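Side-chain contact in putative sporulation-specific glycosylase ydhD (Bacillus subtilis subsp. subtilis str. 168, PDB 3CZ8), which probably hydrolyses glycosidic bonds in a polysaccharide during sporulation, its family 18 glycosyl hydrolase domain being the part examined here: residues 203-208 / 217-222. The protein carries 1 engineered substitution. Sequence-based numbering, arbitrary orientation.
Sequences RTIEFT and IIIGVP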
loop_
_atom_site.group_PDB
_atom_site.type_symbol
_atom_site.label_atom_id
_atom_site.label_comp_id
_atom_site.label_asym_id
_atom_site.label_seq_id
_atom_site.Cartn_x
_atom_site.Cartn_y
_atom_site.Cartn_z
ATOM N N ARG A 203 8.292 -25.454 10.000
ATOM C CA ARG A 203 7.288 -26.506 10.163
ATOM C C ARG A 203 6.311 -26.588 8.991
ATOM O O ARG A 203 5.963 -27.687 8.561
ATOM C CB ARG A 203 6.512 -26.309 11.466
ATOM C CG ARG A 203 7.231 -26.780 12.712
ATOM C CD ARG A 203 6.533 -26.262 13.959
ATOM N NE ARG A 203 7.211 -26.678 15.186
ATOM C CZ ARG A 203 8.214 -26.016 15.764
ATOM N NH1 ARG A 203 8.681 -24.890 15.235
ATOM N NH2 ARG A 203 8.755 -26.486 16.879
ATOM N N THR A 204 5.880 -25.426 8.490
ATOM C CA THR A 204 4.979 -25.336 7.333
ATOM C C THR A 204 5.627 -25.947 6.093
ATOM O O THR A 204 5.005 -26.765 5.410
ATOM C CB THR A 204 4.560 -23.870 7.046
ATOM O OG1 THR A 204 3.908 -23.329 8.201
ATOM C CG2 THR A 204 3.608 -23.783 5.854
ATOM N N ILE A 205 6.878 -25.561 5.831
ATOM C CA ILE A 205 7.649 -26.089 4.704
ATOM C C ILE A 205 7.814 -27.615 4.818
ATOM O O ILE A 205 7.530 -28.342 3.863
ATOM C CB ILE A 205 9.024 -25.376 4.570
ATOM C CG1 ILE A 205 8.838 -23.940 4.060
ATOM C CG2 ILE A 205 9.944 -26.119 3.602
ATOM C CD1 ILE A 205 10.074 -23.065 4.216
ATOM N N GLU A 206 8.209 -28.076 6.008
ATOM C CA GLU A 206 8.466 -29.492 6.293
ATOM C C GLU A 206 7.231 -30.358 6.051
ATOM O O GLU A 206 7.337 -31.465 5.520
ATOM C CB GLU A 206 8.946 -29.658 7.740
ATOM C CG GLU A 206 10.100 -30.643 7.923
ATOM C CD GLU A 206 11.458 -29.964 7.887
ATOM O OE1 GLU A 206 11.717 -29.089 8.742
ATOM O OE2 GLU A 206 12.275 -30.313 7.013
ATOM N N PHE A 207 6.069 -29.831 6.433
ATOM C CA PHE A 207 4.777 -30.463 6.185
ATOM C C PHE A 207 4.412 -30.460 4.695
ATOM O O PHE A 207 3.811 -31.416 4.199
ATOM C CB PHE A 207 3.703 -29.753 7.017
ATOM C CG PHE A 207 2.298 -30.236 6.770
ATOM C CD1 PHE A 207 1.843 -31.422 7.342
ATOM C CD2 PHE A 207 1.414 -29.482 5.998
ATOM C CE1 PHE A 207 0.541 -31.866 7.127
ATOM C CE2 PHE A 207 0.112 -29.914 5.782
ATOM C CZ PHE A 207 -0.328 -31.109 6.351
ATOM N N THR A 208 4.788 -29.393 3.989
ATOM C CA THR A 208 4.449 -29.231 2.572
ATOM C C THR A 208 5.338 -30.039 1.609
ATOM O O THR A 208 4.844 -30.613 0.638
ATOM C CB THR A 208 4.458 -27.738 2.155
ATOM O OG1 THR A 208 3.828 -26.954 3.171
ATOM C CG2 THR A 208 3.696 -27.545 0.863
ATOM N N ILE A 217 6.139 -24.668 -4.874
ATOM C CA ILE A 217 5.914 -24.001 -3.591
ATOM C C ILE A 217 6.435 -22.563 -3.565
ATOM O O ILE A 217 7.628 -22.324 -3.751
ATOM C CB ILE A 217 6.537 -24.805 -2.411
ATOM C CG1 ILE A 217 5.993 -26.240 -2.380
ATOM C CG2 ILE A 217 6.274 -24.108 -1.081
ATOM C CD1 ILE A 217 6.726 -27.174 -1.413
ATOM N N ILE A 218 5.528 -21.622 -3.314
ATOM C CA ILE A 218 5.884 -20.219 -3.149
ATOM C C ILE A 218 5.503 -19.814 -1.726
ATOM O O ILE A 218 4.358 -19.996 -1.316
ATOM C CB ILE A 218 5.180 -19.318 -4.211
ATOM C CG1 ILE A 218 5.744 -19.572 -5.617
ATOM C CG2 ILE A 218 5.323 -17.840 -3.876
ATOM C CD1 ILE A 218 4.993 -20.598 -6.441
ATOM N N ILE A 219 6.472 -19.306 -0.965
ATOM C CA ILE A 219 6.204 -18.809 0.392
ATOM C C ILE A 219 5.817 -17.318 0.376
ATOM O O ILE A 219 6.652 -16.448 0.130
ATOM C CB ILE A 219 7.391 -19.078 1.363
ATOM C CG1 ILE A 219 7.794 -20.565 1.362
ATOM C CG2 ILE A 219 7.072 -18.587 2.781
ATOM C CD1 ILE A 219 6.690 -21.559 1.786
ATOM N N GLY A 220 4.540 -17.041 0.615
ATOM C CA GLY A 220 4.051 -15.666 0.715
ATOM C C GLY A 220 4.490 -14.998 2.008
ATOM O O GLY A 220 4.436 -15.608 3.072
ATOM N N VAL A 221 4.935 -13.745 1.909
ATOM C CA VAL A 221 5.361 -12.970 3.084
ATOM C C VAL A 221 4.221 -12.052 3.594
ATOM O O VAL A 221 3.285 -11.761 2.837
ATOM C CB VAL A 221 6.670 -12.171 2.809
ATOM C CG1 VAL A 221 7.819 -13.107 2.383
ATOM C CG2 VAL A 221 6.448 -11.044 1.812
ATOM N N PRO A 222 4.273 -11.627 4.884
ATOM C CA PRO A 222 3.204 -10.790 5.451
ATOM C C PRO A 222 2.933 -9.488 4.703
ATOM O O PRO A 222 3.856 -8.831 4.222
ATOM C CB PRO A 222 3.713 -10.466 6.857
ATOM C CG PRO A 222 4.661 -11.533 7.172
ATOM C CD PRO A 222 5.306 -11.926 5.897
#
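Ile205 and Ile219 meet at about a right angle, the CG1 methylene of the helix residue lying 3.9 Å from the terminal CD1 of the strand residue. Because chi2 of Ile219 is folded to -60°, CD1 turns back from an extended course and comes to rest on CG1 of Ile205. One turn further along the helix, Thr208 and Ile217 pass side by side, pointing opposite ways: the methyl CG2 of Thr208 lies 3.8 Å from Ile217 CD1 in the conformer described, a less certain touch because Ile217 has a second one. With chi1 at -43°, Thr208 CG2 is anti to the backbone N and faces the strand, while OG1 turns back along its own helix and donates to Thr204 O at 2.5 Å. That hydrogen bond comes from above the carbonyl plane, while Thr208 N reaches the same oxygen from the opposite face, so two donors grip one acceptor. A serine in place of Thr208 could keep the hydroxyl but would probably leave Ile217 CD1, in this conformer, without its methyl partner, opening a small gap. Ile180 touches both Thr208 and Ile217, while Ile294 and Val295 of helix 285-297 pack on Ile205 and Ile219, respectively. This buried contact, made through carbon atoms alone, joins helix 198-208 to strand 217-220 in the beta-alpha-beta unit that opens with strand 177-181, one of the repeats building the family 18 TIM barrel.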